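Local coordinates for protein ATP phosphoribosyltransferase regulatory subunit (Thermotoga maritima, PDB 1USY) that is probably required for the first step of histidine biosynthesis and may allow feedback regulation of ATP phosphoribosyltransferase activity by histidine, at residues B[109-114]-B[209-214]. Sequence-based numbering, arbitrary orientation.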
loop_
_atom_site.group_PDB
_atom_site.type_symbol
_atom_site.label_atom_id
_atom_site.label_comp_id
_atom_site.label_asym_id
_atom_site.label_seq_id
_atom_site.Cartn_x
_atom_site.Cartn_y
_atom_site.Cartn_z
ATOM N N VAL B 109 -17.736 24.456 -28.214
ATOM C CA VAL B 109 -17.472 23.116 -27.669
ATOM C C VAL B 109 -18.440 22.111 -28.277
ATOM O O VAL B 109 -18.020 21.148 -28.900
ATOM C CB VAL B 109 -17.542 23.065 -26.131
ATOM C CG1 VAL B 109 -17.402 21.593 -25.630
ATOM C CG2 VAL B 109 -16.477 23.996 -25.515
ATOM N N LEU B 110 -19.734 22.371 -28.148
ATOM C CA LEU B 110 -20.745 21.458 -28.664
ATOM C C LEU B 110 -20.459 21.130 -30.100
ATOM O O LEU B 110 -20.606 19.989 -30.527
ATOM C CB LEU B 110 -22.125 22.099 -28.613
ATOM C CG LEU B 110 -23.068 21.712 -27.480
ATOM C CD1 LEU B 110 -24.369 22.296 -27.841
ATOM C CD2 LEU B 110 -23.159 20.223 -27.299
ATOM N N GLU B 111 -20.046 22.131 -30.853
ATOM C CA GLU B 111 -19.999 21.967 -32.276
ATOM C C GLU B 111 -18.914 20.963 -32.623
ATOM O O GLU B 111 -19.153 20.056 -33.420
ATOM C CB GLU B 111 -19.911 23.321 -32.987
ATOM C CG GLU B 111 -18.651 23.597 -33.789
ATOM C CD GLU B 111 -18.553 22.726 -35.019
ATOM O OE1 GLU B 111 -19.562 22.659 -35.767
ATOM O OE2 GLU B 111 -17.479 22.096 -35.220
ATOM N N ILE B 112 -17.760 21.068 -31.963
ATOM C CA ILE B 112 -16.680 20.085 -32.130
ATOM C C ILE B 112 -17.043 18.659 -31.631
ATOM O O ILE B 112 -16.819 17.698 -32.355
ATOM C CB ILE B 112 -15.390 20.594 -31.460
ATOM C CG1 ILE B 112 -14.967 21.912 -32.066
ATOM C CG2 ILE B 112 -14.259 19.593 -31.568
ATOM C CD1 ILE B 112 -13.938 22.624 -31.230
ATOM N N ILE B 113 -17.597 18.534 -30.427
ATOM C CA ILE B 113 -17.942 17.224 -29.881
ATOM C C ILE B 113 -18.995 16.557 -30.781
ATOM O O ILE B 113 -18.831 15.412 -31.183
ATOM C CB ILE B 113 -18.447 17.296 -28.392
ATOM C CG1 ILE B 113 -17.364 17.675 -27.371
ATOM C CG2 ILE B 113 -19.020 15.950 -27.953
ATOM C CD1 ILE B 113 -15.986 17.573 -27.810
ATOM N N VAL B 114 -20.068 17.279 -31.102
ATOM C CA VAL B 114 -21.127 16.723 -31.951
ATOM C C VAL B 114 -20.561 16.344 -33.318
ATOM O O VAL B 114 -20.775 15.208 -33.784
ATOM C CB VAL B 114 -22.335 17.708 -32.135
ATOM C CG1 VAL B 114 -23.269 17.280 -33.283
ATOM C CG2 VAL B 114 -23.116 17.880 -30.837
ATOM N N SER B 209 -30.395 24.183 -29.309
ATOM C CA SER B 209 -31.241 23.445 -30.265
ATOM C C SER B 209 -31.109 23.976 -31.700
ATOM O O SER B 209 -30.827 23.201 -32.620
ATOM C CB SER B 209 -32.704 23.574 -29.859
ATOM O OG SER B 209 -32.918 22.941 -28.619
ATOM N N SER B 210 -31.305 25.281 -31.862
ATOM C CA SER B 210 -31.207 25.948 -33.167
ATOM C C SER B 210 -29.842 25.741 -33.780
ATOM O O SER B 210 -29.702 25.230 -34.897
ATOM C CB SER B 210 -31.411 27.452 -33.022
ATOM O OG SER B 210 -32.769 27.782 -33.227
ATOM N N PHE B 211 -28.853 26.143 -33.039
ATOM C CA PHE B 211 -27.484 26.040 -33.494
ATOM C C PHE B 211 -27.195 24.619 -34.008
ATOM O O PHE B 211 -26.701 24.430 -35.122
ATOM C CB PHE B 211 -26.513 26.377 -32.368
ATOM C CG PHE B 211 -25.060 26.267 -32.813
ATOM C CD1 PHE B 211 -24.348 25.099 -32.552
ATOM C CD2 PHE B 211 -24.444 27.334 -33.484
ATOM C CE1 PHE B 211 -23.019 24.987 -32.960
ATOM C CE2 PHE B 211 -23.112 27.222 -33.892
ATOM C CZ PHE B 211 -22.399 26.048 -33.630
ATOM N N LEU B 212 -27.513 23.629 -33.193
ATOM C CA LEU B 212 -27.257 22.217 -33.550
ATOM C C LEU B 212 -28.107 21.767 -34.761
ATOM O O LEU B 212 -27.603 21.133 -35.697
ATOM C CB LEU B 212 -27.576 21.294 -32.367
ATOM C CG LEU B 212 -26.593 21.452 -31.192
ATOM C CD1 LEU B 212 -26.745 20.356 -30.134
ATOM C CD2 LEU B 212 -25.120 21.410 -31.622
ATOM N N GLN B 213 -29.384 22.101 -34.732
ATOM C CA GLN B 213 -30.321 21.707 -35.806
ATOM C C GLN B 213 -29.891 22.252 -37.177
ATOM O O GLN B 213 -29.891 21.532 -38.185
ATOM C CB GLN B 213 -31.728 22.218 -35.514
ATOM C CG GLN B 213 -32.690 21.090 -35.133
ATOM C CD GLN B 213 -34.046 21.595 -34.651
ATOM O OE1 GLN B 213 -34.268 22.805 -34.604
ATOM N NE2 GLN B 213 -34.975 20.731 -34.287
ATOM N N GLU B 214 -29.523 23.514 -37.227
ATOM C CA GLU B 214 -29.118 24.116 -38.502
ATOM C C GLU B 214 -27.837 23.505 -39.083
ATOM O O GLU B 214 -27.775 23.167 -40.272
ATOM C CB GLU B 214 -28.814 25.594 -38.410
#
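The flat group of this contact, the ring of Phe211, meets Glu111 at its edge: CB of Glu111 lies in the ring plane, 3.5 Å from CE1 of Phe211, with the neighbouring CZ next closest. Neither ring face is used by residues 109-114. With CG anti to the backbone N (chi1 180°), Phe211 reaches across toward helix 103-120. The carboxylate of Glu111 does not take part in this touch; the Glu111 chain bends at chi2 (69°), and its OE1 forms a long, weak ion pair with Lys215, at the end of helix 199-215.

Next to the ring, Leu212 reaches two side chains one helical turn apart. Its CD1 lies 3.8 Å from CD1 of Leu110, the two leucines crossing at about a right angle, while its CD2 meets CG2 of Val114 at 4.1 Å. The axes of the two segments pass 10.8 Å apart at a crossing angle of -37°, a spacing bridged by side chains alone. Both helices lie against the large mixed sheet of the class II synthetase-like fold: Leu110 and Val114 also touch strand 237-243, and Leu212 touches strand 220-223.

No hydrogen bond spans the two segments, and the meeting atoms are all carbon. Between segments 109-114 and 209-214 cohesion therefore rests on apolar contact, bordered by the partly exposed Phe211 and the aliphatic base of an acidic residue, with the weak Glu111-Lys215 pair just beyond.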